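PDB 2C4X: endoglucanase from Clostridium thermocellum, which probably hydrolyses cellulose, and is seen here as its C-terminal PKD domain and its CBM44 module, which recognises xyloglucan and beta-glucan chains. Local coordinates for residues A179-Y184 / I233-I238; T118-V123 / G148-K153. The protein carries 1 engineered substitution. All coordinates share one frame; numbering follows the deposited sequence.

Contact 1. Residues A179-Y184 / I233-I238. With EDO (1,2-ethanediol), chain F.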
loop_
_atom_site.group_PDB
_atom_site.type_symbol
_atom_site.label_atom_id
_atom_site.label_comp_id
_atom_site.label_asym_id
_atom_site.label_seq_id
_atom_site.Cartn_x
_atom_site.Cartn_y
_atom_site.Cartn_z
ATOM N N ALA A 179 -12.101 15.864 14.924
ATOM C CA ALA A 179 -11.151 15.617 16.005
ATOM C C ALA A 179 -10.214 14.471 15.638
ATOM O O ALA A 179 -9.010 14.518 15.903
ATOM C CB ALA A 179 -11.896 15.293 17.288
ATOM N N ALA A 180 -10.784 13.441 15.023
ATOM C CA ALA A 180 -10.067 12.213 14.733
ATOM C C ALA A 180 -10.711 11.476 13.575
ATOM O O ALA A 180 -11.866 11.724 13.220
ATOM C CB ALA A 180 -10.035 11.308 15.972
ATOM N N ILE A 181 -9.940 10.569 12.995
ATOM C CA ILE A 181 -10.411 9.686 11.950
ATOM C C ILE A 181 -9.845 8.297 12.250
ATOM O O ILE A 181 -8.746 8.176 12.801
ATOM C CB ILE A 181 -9.991 10.220 10.550
ATOM C CG1 ILE A 181 -10.661 9.429 9.428
ATOM C CG2 ILE A 181 -8.458 10.271 10.400
ATOM C CD1 ILE A 181 -10.688 10.165 8.099
ATOM N N GLN A 182 -10.599 7.249 11.933
ATOM C CA GLN A 182 -10.113 5.897 12.190
ATOM C C GLN A 182 -10.715 4.815 11.301
ATOM O O GLN A 182 -11.928 4.576 11.348
ATOM C CB GLN A 182 -10.245 5.519 13.677
ATOM C CG GLN A 182 -11.654 5.476 14.249
ATOM C CD GLN A 182 -11.652 5.238 15.747
ATOM O OE1 GLN A 182 -10.704 4.667 16.294
ATOM N NE2 GLN A 182 -12.716 5.674 16.426
ATOM N N PRO A 183 -9.857 4.133 10.513
ATOM C CA PRO A 183 -10.292 2.895 9.875
ATOM C C PRO A 183 -10.586 1.895 10.986
ATOM O O PRO A 183 -9.898 1.904 12.017
ATOM C CB PRO A 183 -9.059 2.433 9.098
ATOM C CG PRO A 183 -8.169 3.626 9.024
ATOM C CD PRO A 183 -8.441 4.437 10.227
ATOM N N TYR A 184 -11.601 1.064 10.787
ATOM C CA TYR A 184 -11.954 0.073 11.776
ATOM C C TYR A 184 -12.448 -1.204 11.142
ATOM O O TYR A 184 -12.892 -1.228 9.988
ATOM C CB TYR A 184 -13.013 0.611 12.750
ATOM C CG TYR A 184 -14.386 0.807 12.133
ATOM C CD1 TYR A 184 -15.331 -0.233 12.116
ATOM C CD2 TYR A 184 -14.754 2.045 11.605
ATOM C CE1 TYR A 184 -16.595 -0.050 11.565
ATOM C CE2 TYR A 184 -16.010 2.241 11.050
ATOM C CZ TYR A 184 -16.924 1.197 11.028
ATOM O OH TYR A 184 -18.169 1.426 10.483
ATOM N N ILE A 233 -14.583 3.402 7.836
ATOM C CA ILE A 233 -13.852 4.526 8.368
ATOM C C ILE A 233 -14.825 5.366 9.185
ATOM O O ILE A 233 -15.940 5.662 8.734
ATOM C CB ILE A 233 -13.183 5.362 7.248
ATOM C CG1 ILE A 233 -12.224 4.485 6.439
ATOM C CG2 ILE A 233 -12.442 6.569 7.843
ATOM C CD1 ILE A 233 -11.975 4.996 5.057
ATOM N N GLN A 234 -14.399 5.711 10.394
ATOM C CA GLN A 234 -15.176 6.565 11.278
ATOM C C GLN A 234 -14.477 7.915 11.444
ATOM O O GLN A 234 -13.253 7.978 11.608
ATOM C CB GLN A 234 -15.361 5.903 12.643
ATOM C CG GLN A 234 -16.341 6.626 13.548
ATOM C CD GLN A 234 -16.492 5.973 14.907
ATOM O OE1 GLN A 234 -15.616 6.079 15.758
ATOM N NE2 GLN A 234 -17.627 5.316 15.123
ATOM N N VAL A 235 -15.269 8.984 11.403
ATOM C CA VAL A 235 -14.788 10.332 11.702
ATOM C C VAL A 235 -15.517 10.886 12.927
ATOM O O VAL A 235 -16.733 10.755 13.036
ATOM C CB VAL A 235 -14.975 11.282 10.491
ATOM C CG1 VAL A 235 -14.595 12.686 10.852
ATOM C CG2 VAL A 235 -14.110 10.838 9.354
ATOM N N GLN A 236 -14.765 11.482 13.853
ATOM C CA GLN A 236 -15.355 12.200 14.977
ATOM C C GLN A 236 -15.403 13.685 14.636
ATOM O O GLN A 236 -14.376 14.296 14.335
ATOM C CB GLN A 236 -14.567 11.962 16.276
ATOM C CG GLN A 236 -15.214 12.567 17.529
ATOM C CD GLN A 236 -14.230 12.796 18.672
ATOM O OE1 GLN A 236 -13.231 12.088 18.810
ATOM N NE2 GLN A 236 -14.517 13.792 19.503
ATOM N N THR A 237 -16.600 14.259 14.678
ATOM C CA THR A 237 -16.785 15.670 14.372
ATOM C C THR A 237 -16.925 16.479 15.663
ATOM O O THR A 237 -17.463 15.983 16.660
ATOM C CB THR A 237 -17.995 15.904 13.446
ATOM O OG1 THR A 237 -19.198 15.480 14.101
ATOM C CG2 THR A 237 -17.822 15.124 12.125
ATOM N N ILE A 238 -16.424 17.711 15.641
ATOM C CA ILE A 238 -16.389 18.548 16.842
ATOM C C ILE A 238 -17.159 19.857 16.717
ATOM O O ILE A 238 -17.417 20.528 17.719
ATOM C CB ILE A 238 -14.943 18.823 17.321
ATOM C CG1 ILE A 238 -14.040 19.205 16.142
ATOM C CG2 ILE A 238 -14.410 17.601 18.071
ATOM C CD1 ILE A 238 -12.992 20.257 16.481
HETATM C C1 EDO F . -20.366 2.780 14.339
HETATM O O1 EDO F . -20.379 2.057 13.104
HETATM C C2 EDO F . -19.486 2.058 15.348
HETATM O O2 EDO F . -19.168 2.953 16.423
#
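Ile181 and Gln182 meet Val235 and Gln234 across two neighbouring antiparallel strands of the CBM44 beta-sandwich, their short axes 4.6 Å apart at closest approach. In the backbone, Gln182 and Gln234 form a hydrogen-bonded pair: Gln182 N gives to Gln234 O at 2.8 Å, and Gln234 N returns the bond to Gln182 O. Ile181/Val235 and Pro183/Ile233 are the flanking non-hydrogen-bonded pairs. At the corner of the chain, Ala179 N reaches Gln236 O at 2.8 Å.

The apolar contacts lie on the face turned to the opposing sheet. Ile181 CG1 stands anti to the backbone N (chi1 -171°) and rests 3.7 Å from Ile233 CG2, while Ile181 CD1 lies 3.7 Å from Val235 CG2. Ile170 and Ile245 of the opposing sheet pack against this face.

The other face is polar and aromatic, a surface of the kind on which beta-sandwich binding modules commonly take up glycans. Tyr184 stacks on Trp197, its OH bonded to Gln230 OE1, and turns its ring edge to Gln234 N, with CD2 3.9 Å from that nitrogen. Gln182 and Gln234 run side by side, their amide planes 54° apart. Ser199 OG bonds Gln182 OE1, which helps fix the rotation of the amide, and Gln182 NE2 gives a bent bond to Gln234 OE1 at 3.0 Å. Gln234 NE2 in turn makes weak bonds to Glu151 OE2 and, at 3.1 Å, to O2 of a 1,2-ethanediol probably from the crystallisation liquor.

Contact 2. Residues T118-V123 / G148-K153; sequences TNATGV and GTAELK
Thr118 and Thr149 form an antiparallel hydrogen-bonded pair at the margin of the CBM44 beta-sandwich, where the chain leaves strand 114-117 of one sheet and turns a corner into strand 120-127 of the other. Both bonds of the pair are made and nearly straight. Thr118 N gives to Thr149 O at 2.9 Å, and Thr149 N gives to Thr118 O at 3.1 Å. Thr118 O also receives the CA-H of Gly148, with Gly148 CA 3.3 Å away, so this one oxygen is approached by two donors from strand 148-155.

On the outer face the two threonines are neighbours. In Thr118, OG1 is anti to the backbone N (chi1 -178°), CG2 sits between N and the carbonyl carbon, and that methyl lies over the backbone of Thr149, 4.1 Å from Thr149 N.

The corner runs through Thr118 and Asn119. Asn119, with a left-handed backbone conformation (phi 59°), carries the chain away from strand 148-155. Asn119 CB passes 3.9 Å from Gly148 CA, close to a residue that brings no side chain to the turn. Beyond it the chain dips inward. Ala120 CB, 3.8 Å from Thr149 O, meets Ala150 CB at 4.1 Å, two small methyls touching in the buried layer between the sheets.

From here strand 120-127 pairs with strand 137-145, whose Ser144 and Val142 pack on Ala120 and Ala150 respectively. Strand 148-155 lies between strand 114-117, where Ser116 OG bonds both Glu151 OE1 and Lys153 NZ, and strand 229-238, where Gln234 touches Thr149.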
loop_
_atom_site.group_PDB
_atom_site.type_symbol
_atom_site.label_atom_id
_atom_site.label_comp_id
_atom_site.label_asym_id
_atom_site.label_seq_id
_atom_site.Cartn_x
_atom_site.Cartn_y
_atom_site.Cartn_z
ATOM N N THR A 118 -24.398 10.277 13.366
ATOM C CA THR A 118 -25.208 10.874 14.409
ATOM C C THR A 118 -24.652 12.281 14.651
ATOM O O THR A 118 -23.439 12.456 14.797
ATOM C CB THR A 118 -25.233 9.985 15.687
ATOM O OG1 THR A 118 -26.078 10.574 16.680
ATOM C CG2 THR A 118 -23.837 9.768 16.266
ATOM N N ASN A 119 -25.543 13.272 14.638
ATOM C CA ASN A 119 -25.178 14.692 14.602
ATOM C C ASN A 119 -24.343 15.022 13.362
ATOM O O ASN A 119 -23.694 16.068 13.291
ATOM C CB ASN A 119 -24.450 15.119 15.885
ATOM C CG ASN A 119 -25.145 16.251 16.598
ATOM O OD1 ASN A 119 -24.566 16.890 17.474
ATOM N ND2 ASN A 119 -26.401 16.498 16.244
ATOM N N ALA A 120 -24.366 14.098 12.398
ATOM C CA ALA A 120 -23.688 14.236 11.111
ATOM C C ALA A 120 -24.384 13.362 10.073
ATOM O O ALA A 120 -24.923 12.300 10.404
ATOM C CB ALA A 120 -22.217 13.845 11.220
ATOM N N THR A 121 -24.367 13.814 8.825
ATOM C CA THR A 121 -24.911 13.053 7.710
ATOM C C THR A 121 -23.849 12.930 6.620
ATOM O O THR A 121 -23.196 13.909 6.256
ATOM C CB THR A 121 -26.194 13.713 7.134
ATOM O OG1 THR A 121 -27.121 13.978 8.198
ATOM C CG2 THR A 121 -26.866 12.794 6.109
ATOM N N GLY A 122 -23.680 11.713 6.111
ATOM C CA GLY A 122 -22.723 11.458 5.055
ATOM C C GLY A 122 -23.389 11.037 3.765
ATOM O O GLY A 122 -24.435 10.374 3.766
ATOM N N VAL A 123 -22.781 11.439 2.658
ATOM C CA VAL A 123 -23.134 10.911 1.357
ATOM C C VAL A 123 -21.841 10.400 0.722
ATOM O O VAL A 123 -20.769 10.979 0.929
ATOM C CB VAL A 123 -23.854 11.967 0.471
ATOM C CG1 VAL A 123 -22.923 13.115 0.101
ATOM C CG2 VAL A 123 -24.430 11.327 -0.789
ATOM N N GLY A 148 -20.297 14.857 16.931
ATOM C CA GLY A 148 -20.898 13.615 16.501
ATOM C C GLY A 148 -19.911 12.709 15.805
ATOM O O GLY A 148 -18.691 12.889 15.894
ATOM N N THR A 149 -20.465 11.739 15.093
ATOM C CA THR A 149 -19.700 10.687 14.471
ATOM C C THR A 149 -20.314 10.405 13.100
ATOM O O THR A 149 -21.525 10.482 12.945
ATOM C CB THR A 149 -19.730 9.403 15.348
ATOM O OG1 THR A 149 -19.422 9.735 16.707
ATOM C CG2 THR A 149 -18.709 8.450 14.895
ATOM N N ALA A 150 -19.475 10.101 12.113
ATOM C CA ALA A 150 -19.946 9.663 10.802
ATOM C C ALA A 150 -19.152 8.446 10.362
ATOM O O ALA A 150 -17.954 8.369 10.624
ATOM C CB ALA A 150 -19.839 10.806 9.768
ATOM N N GLU A 151 -19.825 7.487 9.721
ATOM C CA GLU A 151 -19.168 6.267 9.228
ATOM C C GLU A 151 -19.343 6.091 7.731
ATOM O O GLU A 151 -20.389 6.419 7.181
ATOM C CB GLU A 151 -19.711 5.000 9.916
ATOM C CG GLU A 151 -19.506 4.935 11.403
ATOM C CD GLU A 151 -20.584 5.695 12.177
ATOM O OE1 GLU A 151 -21.757 5.710 11.748
ATOM O OE2 GLU A 151 -20.251 6.280 13.216
ATOM N N LEU A 152 -18.302 5.564 7.092
ATOM C CA LEU A 152 -18.386 5.010 5.752
ATOM C C LEU A 152 -18.063 3.531 5.937
ATOM O O LEU A 152 -16.940 3.190 6.314
ATOM C CB LEU A 152 -17.368 5.689 4.819
ATOM C CG LEU A 152 -17.291 5.152 3.388
ATOM C CD1 LEU A 152 -18.640 5.264 2.694
ATOM C CD2 LEU A 152 -16.191 5.850 2.590
ATOM N N LYS A 153 -19.030 2.658 5.667
ATOM C CA LYS A 153 -18.961 1.287 6.173
ATOM C C LYS A 153 -19.433 0.217 5.182
ATOM O O LYS A 153 -20.241 0.481 4.289
ATOM C CB LYS A 153 -19.753 1.177 7.490
ATOM C CG LYS A 153 -21.282 1.221 7.304
ATOM C CD LYS A 153 -22.007 1.268 8.621
ATOM C CE LYS A 153 -23.517 1.285 8.412
ATOM N NZ LYS A 153 -24.213 1.377 9.739
#

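Both contacts belong to the CBM44 beta-sandwich, and they follow one another in series without nesting or crossing. Contact 2 comes first: it closes the loop from the corner at 118-119 through strand 137-145 to strand 148-155, at the corner where the outermost strand of one sheet passes into the outermost strand of the other. Contact 1 then spans strands 198-203 and 211-218, bringing 179-184 beside 233-238 inside the first of these sheets. The two meet because strands 148-155 and 229-238 are neighbours there: Thr237 N lies 2.8 Å from Gly148 O and Ile233 N 2.8 Å from Leu152 O, both probably hydrogen bonds.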